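PDB 6F72: MtVAO615, which probably acts as an FAD-dependent oxidase that, once reduced, reacts rapidly with molecular oxygen, although its substrate is not yet known. Local coordinates for residues 177-182 with 195-200; 250-255 with 291-296; 303-308 with 381-386; 324-329 with 368-373. One frame throughout, in Å; residues are numbered along the deposited sequence.

How the contacts relate
The chain meets contact 1 first. It closes a short loop of 12 residues, a hairpin of strands 179-186 and 193-198. Contact 2 follows in series and closes a 35-residue loop between strands 251-257 and 288-298. Strand 288-298 also pairs with strand 193-198, so contacts 1 and 2 belong to one sheet of the FAD-binding domain. The chain then enters another sheet, of seven strands. Contact 3 joins its strands 302-310 and 382-388 over a loop of 72 residues. Contact 4 opens and closes within that loop. It packs helix 316-335 against helix 360-376, and L371 and F370 of the latter touch L307. No loops cross.

Contact 1: 177-182 with 195-200; sequences KSTKFI and AKLGAG
K180 and K196 meet through flat peptide groups. K180 N approaches K196 O in the plane of that carbonyl, at 2.9 Å. K196 N approaches K180 O in the same manner. G198 N reaches S178 O with a small tilt from the carbonyl plane, and the bond is nearly straight. The G200 carbonyl is met differently. K177 NZ lies above its plane, 39° out of it, at 2.8 Å from G200 O. The lysine chain is bent at chi2 (-88°), which turns CD back so that K177 CD lies 3.7 Å from G200 O. The amine is also held by salt bridges to E202 and E205, so it ties the start of helix 203-212 to the glycine carbonyl. Three CA-H groups add weaker contacts, such as A195 CA to K180 O at 3.3 Å.

The pairing is an antiparallel beta hairpin of strands 179-186 and 193-198, within the PCMH-type FAD-binding domain. Just after strand 193-198 ends, A199 touches the FAD.

T179 and L197 are a non-hydrogen-bonded pair on one face of the hairpin. T179 CG2 meets L197 CD2 at 3.8 Å, and the side chains cross obliquely. M209 and A206 of helix 203-212 lie against this face. K180 and K196 point to the other face, where K180 CB and K196 CB are 4.0 Å apart. K180 NZ and K196 NZ are 6.7 Å apart, which probably limits the repulsion of the two charges. A water hydrogen-bonded to S178 OG gives a weak bond to K196 O, 3.1 Å away.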
# COMPACT_ATOMS: atom_id res chain seq x y z
N LYS A 177 -3.38 1.25 18.39
CA LYS A 177 -4.66 0.75 17.87
C LYS A 177 -5.93 1.50 18.32
O LYS A 177 -7.04 1.06 18.00
CB LYS A 177 -4.82 -0.74 18.19
CG LYS A 177 -3.76 -1.66 17.62
CD LYS A 177 -4.13 -2.13 16.23
CE LYS A 177 -3.34 -3.37 15.84
NZ LYS A 177 -3.25 -3.40 14.34
N SER A 178 -5.76 2.60 19.04
CA SER A 178 -6.91 3.41 19.52
C SER A 178 -7.85 3.80 18.38
O SER A 178 -7.41 4.07 17.27
CB SER A 178 -6.42 4.68 20.21
OG SER A 178 -5.85 5.53 19.22
N THR A 179 -9.15 3.75 18.65
CA THR A 179 -10.17 4.21 17.72
C THR A 179 -11.20 5.08 18.46
O THR A 179 -11.65 4.73 19.57
CB THR A 179 -10.88 3.05 17.00
OG1 THR A 179 -11.58 2.26 17.96
CG2 THR A 179 -9.90 2.15 16.27
N LYS A 180 -11.56 6.20 17.86
CA LYS A 180 -12.41 7.17 18.52
C LYS A 180 -13.46 7.70 17.55
O LYS A 180 -13.11 8.30 16.52
CB LYS A 180 -11.54 8.30 19.09
CG LYS A 180 -12.22 9.28 20.02
CD LYS A 180 -11.17 10.28 20.50
CE LYS A 180 -11.77 11.62 20.86
NZ LYS A 180 -12.53 11.52 22.13
N PHE A 181 -14.73 7.44 17.85
CA PHE A 181 -15.85 7.94 17.06
C PHE A 181 -16.16 9.38 17.43
O PHE A 181 -16.48 9.67 18.58
CB PHE A 181 -17.10 7.05 17.18
CG PHE A 181 -18.29 7.57 16.41
CD1 PHE A 181 -18.28 7.64 15.01
CD2 PHE A 181 -19.44 8.01 17.08
CE1 PHE A 181 -19.38 8.12 14.30
CE2 PHE A 181 -20.55 8.49 16.38
CZ PHE A 181 -20.51 8.55 14.99
N ILE A 182 -16.06 10.26 16.45
CA ILE A 182 -16.42 11.67 16.59
C ILE A 182 -17.72 11.91 15.81
O ILE A 182 -17.72 11.99 14.57
CB ILE A 182 -15.28 12.62 16.13
CG1 ILE A 182 -13.98 12.32 16.88
CG2 ILE A 182 -15.68 14.08 16.30
CD1 ILE A 182 -12.73 12.82 16.19
N ALA A 195 -13.62 9.56 12.39
CA ALA A 195 -12.94 8.58 13.22
C ALA A 195 -11.48 8.99 13.40
O ALA A 195 -10.79 9.27 12.42
CB ALA A 195 -13.04 7.20 12.59
N LYS A 196 -11.05 9.09 14.65
CA LYS A 196 -9.63 9.25 14.95
C LYS A 196 -9.06 7.84 15.14
O LYS A 196 -9.59 7.05 15.92
CB LYS A 196 -9.44 10.10 16.20
CG LYS A 196 -7.99 10.44 16.50
CD LYS A 196 -7.88 11.34 17.72
CE LYS A 196 -6.49 11.26 18.32
NZ LYS A 196 -6.37 12.15 19.51
N LEU A 197 -7.99 7.54 14.40
CA LEU A 197 -7.43 6.19 14.40
C LEU A 197 -5.94 6.20 14.66
O LEU A 197 -5.21 6.95 14.02
CB LEU A 197 -7.71 5.49 13.06
CG LEU A 197 -9.12 5.38 12.47
CD1 LEU A 197 -9.06 4.75 11.08
CD2 LEU A 197 -10.08 4.60 13.37
N GLY A 198 -5.49 5.36 15.60
CA GLY A 198 -4.06 5.24 15.90
C GLY A 198 -3.28 4.71 14.70
O GLY A 198 -3.86 4.04 13.83
N ALA A 199 -1.99 5.00 14.65
CA ALA A 199 -1.13 4.70 13.51
C ALA A 199 -1.06 3.23 13.07
O ALA A 199 -0.76 2.94 11.91
CB ALA A 199 0.26 5.26 13.74
N GLY A 200 -1.34 2.31 13.99
CA GLY A 200 -1.31 0.87 13.72
C GLY A 200 -2.64 0.27 13.31
O GLY A 200 -2.72 -0.93 13.07
O HOH W 1 -7.98 7.35 18.56

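Contact 2: 250-255 with 291-296; sequences NVLEWE and SMTARL
L252 and E253 both donate to the carbonyl of T293, which makes a classic beta bulge. L252 N is 2.7 Å from T293 O, and the bond from E253 N to the same oxygen is longer, 3.2 Å. Both donors come from the same face of the carbonyl plane. The bulge shifts the register by one residue between the pairs V251-A294 and E253-T293. It lies in the antiparallel sheet of the PCMH-type FAD-binding domain.

Beyond the bulge, W254 and M292 lie side by side and point the same way. M292 CB sits 3.6 Å from W254 CZ3. M292 SD is 4.7 Å from the centroid of the W254 six-membered ring, an oblique Met-aromatic contact. V251 CG1 lies over one face of the indole, toward the rim. Helix 227-233 also touches this side of the sheet.

At the other end, R295 NE donates to N250 OD1 at 2.8 Å. The oxygen lies close to the guanidinium plane, but NE stands well above the amide plane, 56° out of it. R295 NH2 adds a weak bond to the same oxygen. H263 holds E255 OE2, while S291 OG donates to the anti lone pair of E255 OE1 at 2.7 Å.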
# COMPACT_ATOMS: atom_id res chain seq x y z
N ASN A 250 -9.91 12.17 2.40
CA ASN A 250 -10.75 12.02 3.58
C ASN A 250 -10.04 12.33 4.88
O ASN A 250 -10.64 12.20 5.94
CB ASN A 250 -11.37 10.63 3.61
CG ASN A 250 -12.45 10.48 2.57
OD1 ASN A 250 -13.61 10.74 2.84
ND2 ASN A 250 -12.07 10.08 1.35
N VAL A 251 -8.77 12.75 4.81
CA VAL A 251 -8.02 13.10 6.00
C VAL A 251 -8.42 14.48 6.51
O VAL A 251 -8.49 15.46 5.75
CB VAL A 251 -6.49 13.04 5.80
CG1 VAL A 251 -5.78 13.29 7.14
CG2 VAL A 251 -6.07 11.68 5.29
N LEU A 252 -8.70 14.54 7.82
CA LEU A 252 -9.00 15.80 8.48
C LEU A 252 -7.78 16.33 9.23
O LEU A 252 -7.47 17.51 9.16
CB LEU A 252 -10.22 15.66 9.41
CG LEU A 252 -11.51 15.13 8.80
CD1 LEU A 252 -12.49 14.79 9.91
CD2 LEU A 252 -12.13 16.14 7.83
N GLU A 253 -7.10 15.43 9.96
CA GLU A 253 -5.99 15.79 10.83
C GLU A 253 -4.97 14.68 10.82
O GLU A 253 -5.34 13.53 10.66
CB GLU A 253 -6.47 15.94 12.28
CG GLU A 253 -7.39 17.14 12.46
CD GLU A 253 -7.85 17.33 13.89
OE1 GLU A 253 -7.01 17.20 14.81
OE2 GLU A 253 -9.04 17.64 14.07
N TRP A 254 -3.70 15.07 10.97
CA TRP A 254 -2.58 14.16 11.24
C TRP A 254 -2.00 14.58 12.57
O TRP A 254 -1.70 15.75 12.78
CB TRP A 254 -1.47 14.30 10.20
CG TRP A 254 -1.82 13.85 8.81
CD1 TRP A 254 -2.07 14.65 7.72
CD2 TRP A 254 -1.96 12.50 8.36
NE1 TRP A 254 -2.36 13.88 6.62
CE2 TRP A 254 -2.30 12.55 6.98
CE3 TRP A 254 -1.84 11.24 8.99
CZ2 TRP A 254 -2.51 11.40 6.22
CZ3 TRP A 254 -2.07 10.09 8.23
CH2 TRP A 254 -2.39 10.18 6.86
N GLU A 255 -1.84 13.60 13.47
CA GLU A 255 -1.09 13.80 14.69
C GLU A 255 0.27 13.14 14.49
O GLU A 255 0.35 11.99 14.08
CB GLU A 255 -1.84 13.20 15.87
CG GLU A 255 -1.11 13.34 17.21
CD GLU A 255 -1.62 12.38 18.26
OE1 GLU A 255 -2.57 11.61 17.98
OE2 GLU A 255 -1.06 12.40 19.38
N SER A 291 -1.47 9.24 14.75
CA SER A 291 -2.86 8.99 14.43
C SER A 291 -3.26 9.87 13.27
O SER A 291 -2.55 10.84 12.94
CB SER A 291 -3.78 9.27 15.64
OG SER A 291 -3.98 10.66 15.83
N MET A 292 -4.39 9.53 12.65
CA MET A 292 -5.09 10.41 11.72
C MET A 292 -6.54 10.53 12.15
O MET A 292 -7.10 9.63 12.79
CB MET A 292 -4.97 9.89 10.28
CG MET A 292 -5.87 8.71 9.91
SD MET A 292 -5.79 8.33 8.16
CE MET A 292 -7.21 7.23 8.01
N THR A 293 -7.15 11.66 11.83
CA THR A 293 -8.58 11.80 11.95
C THR A 293 -9.10 11.87 10.52
O THR A 293 -8.54 12.60 9.69
CB THR A 293 -8.93 13.04 12.76
OG1 THR A 293 -8.23 12.96 14.01
CG2 THR A 293 -10.45 13.13 13.02
N ALA A 294 -10.14 11.10 10.24
CA ALA A 294 -10.67 11.01 8.89
C ALA A 294 -12.18 10.94 8.89
O ALA A 294 -12.80 10.42 9.83
CB ALA A 294 -10.09 9.82 8.15
N ARG A 295 -12.74 11.46 7.80
CA ARG A 295 -14.17 11.39 7.51
C ARG A 295 -14.74 9.97 7.56
O ARG A 295 -14.14 9.03 7.08
CB ARG A 295 -14.45 12.01 6.13
CG ARG A 295 -13.84 13.39 5.92
CD ARG A 295 -14.36 14.11 4.67
NE ARG A 295 -14.03 13.43 3.42
CZ ARG A 295 -14.16 13.96 2.20
NH1 ARG A 295 -14.61 15.21 2.03
NH2 ARG A 295 -13.84 13.23 1.13
N LEU A 296 -15.89 9.85 8.20
CA LEU A 296 -16.74 8.68 8.10
C LEU A 296 -17.94 9.04 7.25
O LEU A 296 -18.31 10.20 7.19
CB LEU A 296 -17.21 8.21 9.48
CG LEU A 296 -16.18 7.47 10.33
CD1 LEU A 296 -16.82 7.03 11.64
CD2 LEU A 296 -15.60 6.27 9.59

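Contact 3: 303-308 with 381-386; sequences GGTLLG and PVVQPR. With NAG (2-acetamido-2-deoxy-beta-D-glucopyranose), chain F.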
# COMPACT_ATOMS: atom_id res chain seq x y z
N GLY A 303 -24.97 -2.42 -3.34
CA GLY A 303 -25.14 -3.33 -4.47
C GLY A 303 -23.82 -3.96 -4.90
O GLY A 303 -22.77 -3.30 -4.92
N GLY A 304 -23.88 -5.23 -5.26
CA GLY A 304 -22.67 -5.97 -5.62
C GLY A 304 -22.91 -6.93 -6.75
O GLY A 304 -24.05 -7.30 -7.03
N THR A 305 -21.82 -7.31 -7.42
CA THR A 305 -21.88 -8.37 -8.41
C THR A 305 -20.53 -9.02 -8.67
O THR A 305 -19.48 -8.39 -8.50
CB THR A 305 -22.48 -7.91 -9.76
OG1 THR A 305 -22.84 -9.07 -10.53
CG2 THR A 305 -21.50 -7.04 -10.57
N LEU A 306 -20.60 -10.29 -9.07
CA LEU A 306 -19.56 -10.90 -9.87
C LEU A 306 -19.97 -10.67 -11.32
O LEU A 306 -21.13 -10.89 -11.70
CB LEU A 306 -19.43 -12.40 -9.57
CG LEU A 306 -18.20 -13.15 -10.10
CD1 LEU A 306 -17.84 -14.30 -9.17
CD2 LEU A 306 -18.38 -13.69 -11.52
N LEU A 307 -19.01 -10.22 -12.12
CA LEU A 307 -19.17 -10.15 -13.57
C LEU A 307 -17.93 -10.72 -14.25
O LEU A 307 -16.85 -10.11 -14.20
CB LEU A 307 -19.46 -8.71 -14.02
CG LEU A 307 -19.43 -8.32 -15.51
CD1 LEU A 307 -20.39 -9.15 -16.35
CD2 LEU A 307 -19.70 -6.83 -15.65
N GLY A 308 -18.09 -11.88 -14.88
CA GLY A 308 -17.00 -12.58 -15.54
C GLY A 308 -17.31 -12.99 -16.96
O GLY A 308 -18.46 -13.28 -17.28
N PRO A 381 -21.77 -13.94 -20.31
CA PRO A 381 -21.03 -13.68 -19.07
C PRO A 381 -21.51 -14.52 -17.89
O PRO A 381 -22.57 -15.16 -17.97
CB PRO A 381 -21.29 -12.19 -18.81
CG PRO A 381 -22.62 -11.93 -19.44
CD PRO A 381 -22.67 -12.82 -20.66
N VAL A 382 -20.71 -14.55 -16.82
CA VAL A 382 -21.15 -15.02 -15.51
C VAL A 382 -21.51 -13.76 -14.72
O VAL A 382 -20.66 -12.89 -14.48
CB VAL A 382 -20.08 -15.87 -14.78
CG1 VAL A 382 -20.56 -16.30 -13.39
CG2 VAL A 382 -19.71 -17.10 -15.61
N VAL A 383 -22.79 -13.66 -14.36
CA VAL A 383 -23.33 -12.49 -13.68
C VAL A 383 -24.00 -12.97 -12.41
O VAL A 383 -24.94 -13.77 -12.47
CB VAL A 383 -24.40 -11.74 -14.53
CG1 VAL A 383 -24.62 -10.33 -13.99
CG2 VAL A 383 -24.02 -11.70 -16.01
N GLN A 384 -23.51 -12.49 -11.27
CA GLN A 384 -24.08 -12.86 -9.97
C GLN A 384 -24.31 -11.60 -9.14
O GLN A 384 -23.47 -11.23 -8.32
CB GLN A 384 -23.21 -13.91 -9.26
CG GLN A 384 -23.33 -15.30 -9.87
CD GLN A 384 -22.17 -16.24 -9.58
OE1 GLN A 384 -21.01 -15.83 -9.47
NE2 GLN A 384 -22.48 -17.53 -9.49
N PRO A 385 -25.46 -10.92 -9.38
CA PRO A 385 -25.78 -9.72 -8.62
C PRO A 385 -26.24 -10.07 -7.22
O PRO A 385 -26.76 -11.16 -7.00
CB PRO A 385 -26.96 -9.11 -9.41
CG PRO A 385 -27.09 -9.90 -10.66
CD PRO A 385 -26.53 -11.25 -10.34
N ARG A 386 -26.03 -9.14 -6.29
CA ARG A 386 -26.57 -9.21 -4.93
C ARG A 386 -26.71 -7.81 -4.35
O ARG A 386 -26.27 -6.83 -4.96
CB ARG A 386 -25.71 -10.12 -4.01
CG ARG A 386 -24.27 -9.65 -3.76
CD ARG A 386 -23.49 -10.54 -2.80
NE ARG A 386 -23.29 -11.88 -3.36
CZ ARG A 386 -23.95 -12.97 -2.98
NH1 ARG A 386 -24.85 -12.92 -2.01
NH2 ARG A 386 -23.69 -14.12 -3.58
C1 NAG F . -16.29 -19.28 -19.34
C2 NAG F . -16.10 -20.24 -18.15
C3 NAG F . -17.25 -21.25 -18.04
C4 NAG F . -18.62 -20.58 -18.15
C5 NAG F . -18.67 -19.76 -19.45
C6 NAG F . -20.03 -19.13 -19.73
C7 NAG F . -13.69 -20.61 -17.62
C8 NAG F . -12.51 -21.49 -17.92
N2 NAG F . -14.82 -20.94 -18.26
O3 NAG F . -17.15 -21.98 -16.81
O4 NAG F . -19.67 -21.57 -18.10
O5 NAG F . -17.63 -18.76 -19.42
O6 NAG F . -20.24 -18.00 -18.87
O7 NAG F . -13.60 -19.67 -16.84
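T305 OG1 is anti to the backbone N (chi1 -164°), which brings the hydroxyl near the carbonyl of Q384, with OG1 3.2 Å from Q384 O. The bond of the hydroxyl is made within its own strand, from T305 OG1 to L306 O at 2.8 Å. OG1 stands 61° out of that carbonyl plane. L306 O also accepts from Q384 N at 2.9 Å, so two donors grip this oxygen.

L306 CG is likewise anti to its backbone N (chi1 -167°). The leucine and Q384 lie side by side and point the same way, with L306 CD1 3.5 Å from Q384 OE1. The other methyl, L306 CD2, meets V382 CG1 at 3.9 Å. L307 points to the opposite face, where L307 CD1 touches P381 CB at 4.0 Å.

The strands form a regular antiparallel ladder. Its hydrogen-bonded pairs are G304-R386, L306-Q384 and G308-V382, each with two backbone bonds. P385 falls in a non-hydrogen-bonded pair, so the ladder needs no N-H from it. Beyond V382 sits the sugar on N310. Its O6 is 3.4 Å from V382 CG2, and T380 O bonds the same sugar.

Strand 382-388 is an outermost strand of the seven-stranded antiparallel sheet, consistent with the substrate domain of VAO-type enzymes. Strand 348-356 pairs with the other side of strand 302-310. Helix 360-376 packs on the face of T305, L307 and V383 through L367 and L371, while L306 on the other face touches Y352.

Contact 4: 324-329 with 368-373; sequences AAFHAL and RPFLDD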
# COMPACT_ATOMS: atom_id res chain seq x y z
N ALA A 324 -11.45 -4.18 -23.97
CA ALA A 324 -11.43 -2.81 -24.52
C ALA A 324 -12.78 -2.09 -24.35
O ALA A 324 -12.82 -0.94 -23.91
CB ALA A 324 -11.01 -2.84 -25.98
N ALA A 325 -13.88 -2.79 -24.68
CA ALA A 325 -15.24 -2.24 -24.61
C ALA A 325 -15.75 -2.10 -23.18
O ALA A 325 -16.41 -1.12 -22.86
CB ALA A 325 -16.19 -3.10 -25.43
N PHE A 326 -15.47 -3.10 -22.34
CA PHE A 326 -15.73 -3.04 -20.89
C PHE A 326 -15.12 -1.78 -20.29
O PHE A 326 -15.78 -1.07 -19.53
CB PHE A 326 -15.16 -4.31 -20.22
CG PHE A 326 -15.16 -4.29 -18.71
CD1 PHE A 326 -16.31 -4.62 -18.00
CD2 PHE A 326 -13.99 -3.99 -18.00
CE1 PHE A 326 -16.30 -4.63 -16.60
CE2 PHE A 326 -13.98 -3.99 -16.61
CZ PHE A 326 -15.13 -4.32 -15.91
N HIS A 327 -13.86 -1.52 -20.66
CA HIS A 327 -13.15 -0.32 -20.24
C HIS A 327 -13.84 0.96 -20.70
O HIS A 327 -14.04 1.87 -19.89
CB HIS A 327 -11.72 -0.34 -20.75
CG HIS A 327 -10.81 -1.23 -19.98
ND1 HIS A 327 -9.60 -1.65 -20.48
CD2 HIS A 327 -10.93 -1.79 -18.75
CE1 HIS A 327 -9.01 -2.43 -19.59
NE2 HIS A 327 -9.80 -2.52 -18.53
N ALA A 328 -14.18 1.01 -21.99
CA ALA A 328 -14.90 2.14 -22.57
C ALA A 328 -16.28 2.36 -21.94
O ALA A 328 -16.79 3.47 -21.96
CB ALA A 328 -15.00 2.00 -24.09
N LEU A 329 -16.86 1.31 -21.36
CA LEU A 329 -18.20 1.40 -20.76
C LEU A 329 -18.24 1.83 -19.28
O LEU A 329 -19.31 2.17 -18.75
CB LEU A 329 -18.99 0.10 -20.98
CG LEU A 329 -19.65 -0.07 -22.36
CD1 LEU A 329 -20.35 -1.41 -22.42
CD2 LEU A 329 -20.62 1.05 -22.72
N ARG A 368 -26.60 -3.39 -17.10
CA ARG A 368 -27.19 -3.58 -18.43
C ARG A 368 -26.35 -3.11 -19.63
O ARG A 368 -26.35 -3.82 -20.65
CB ARG A 368 -28.64 -3.04 -18.49
CG ARG A 368 -29.52 -3.70 -19.55
CD ARG A 368 -29.76 -5.18 -19.28
NE ARG A 368 -29.56 -5.99 -20.49
CZ ARG A 368 -29.27 -7.29 -20.51
NH1 ARG A 368 -29.12 -7.99 -19.39
NH2 ARG A 368 -29.11 -7.91 -21.68
N PRO A 369 -25.62 -1.97 -19.53
CA PRO A 369 -24.75 -1.63 -20.68
C PRO A 369 -23.61 -2.64 -20.92
O PRO A 369 -23.36 -3.01 -22.07
CB PRO A 369 -24.16 -0.26 -20.31
CG PRO A 369 -25.09 0.29 -19.28
CD PRO A 369 -25.58 -0.90 -18.52
N PHE A 370 -22.96 -3.08 -19.84
CA PHE A 370 -21.87 -4.06 -19.88
C PHE A 370 -22.36 -5.40 -20.42
O PHE A 370 -21.70 -6.00 -21.27
CB PHE A 370 -21.22 -4.25 -18.50
CG PHE A 370 -20.67 -2.98 -17.89
CD1 PHE A 370 -19.37 -2.55 -18.18
CD2 PHE A 370 -21.45 -2.22 -17.01
CE1 PHE A 370 -18.86 -1.38 -17.61
CE2 PHE A 370 -20.96 -1.05 -16.44
CZ PHE A 370 -19.66 -0.63 -16.74
N LEU A 371 -23.52 -5.85 -19.94
CA LEU A 371 -24.13 -7.13 -20.35
C LEU A 371 -24.61 -7.14 -21.81
O LEU A 371 -24.50 -8.17 -22.48
CB LEU A 371 -25.28 -7.56 -19.41
CG LEU A 371 -25.14 -7.55 -17.88
CD1 LEU A 371 -26.34 -8.22 -17.22
CD2 LEU A 371 -23.85 -8.19 -17.38
N ASP A 372 -25.14 -6.01 -22.28
CA ASP A 372 -25.54 -5.85 -23.67
C ASP A 372 -24.33 -5.88 -24.61
O ASP A 372 -24.41 -6.48 -25.69
CB ASP A 372 -26.32 -4.55 -23.90
CG ASP A 372 -27.76 -4.63 -23.41
OD1 ASP A 372 -28.33 -5.73 -23.27
OD2 ASP A 372 -28.34 -3.55 -23.16
N ASP A 373 -23.23 -5.26 -24.19
CA ASP A 373 -22.01 -5.23 -25.00
C ASP A 373 -21.45 -6.64 -25.22
O ASP A 373 -21.11 -7.01 -26.35
CB ASP A 373 -20.94 -4.32 -24.41
CG ASP A 373 -19.68 -4.27 -25.28
OD1 ASP A 373 -18.79 -5.12 -25.09
OD2 ASP A 373 -19.59 -3.38 -26.16
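F326 and F370 sit on helical segments that run nearly antiparallel, at 158°, with the segment axes 10.0 Å apart at closest approach. The two rings meet obliquely, their planes inclined at 54°. F326 CD1 is 3.7 Å from F370 CD1. The centroids of the F326 and F370 rings are 5.6 Å apart. F370 CG is placed beside its backbone N, anti to the carbonyl carbon (chi1 -57°). F370 CD1 and CE1 are the atoms that meet F326 and L329. F326 O lies at the edge of the F370 ring, near its plane, with F370 CE1 3.6 Å away. L329 CB touches the same rim atom, F370 CE1, at 3.7 Å.

This is a pair of antiparallel helices, 316-335 and 360-376, packed beside the seven-stranded antiparallel sheet. Both phenylalanines meet F340 of strand 339-344, and F370 also touches L307 of strand 302-310. The two rings lie between the helices and the sheet. Y342 meets F326 edge-to-face, and F333 meets F370 in the same way.

Farther from the sheet, L329 CD1 reaches P369 O at 3.4 Å and D373 CB at 3.6 Å. Helix 360-376 is kinked where the N atoms of P369 and F370 lack a bond to the turn before; P369, a proline, has no N-H to give. D373 lays its carboxylate against A325, with OD1 3.3 Å from A325 CB. The charge of D373 is met by R377 through OD2. On the exposed side, one turn apart in the same helix, R368 NH2 forms a salt bridge with D372 OD1.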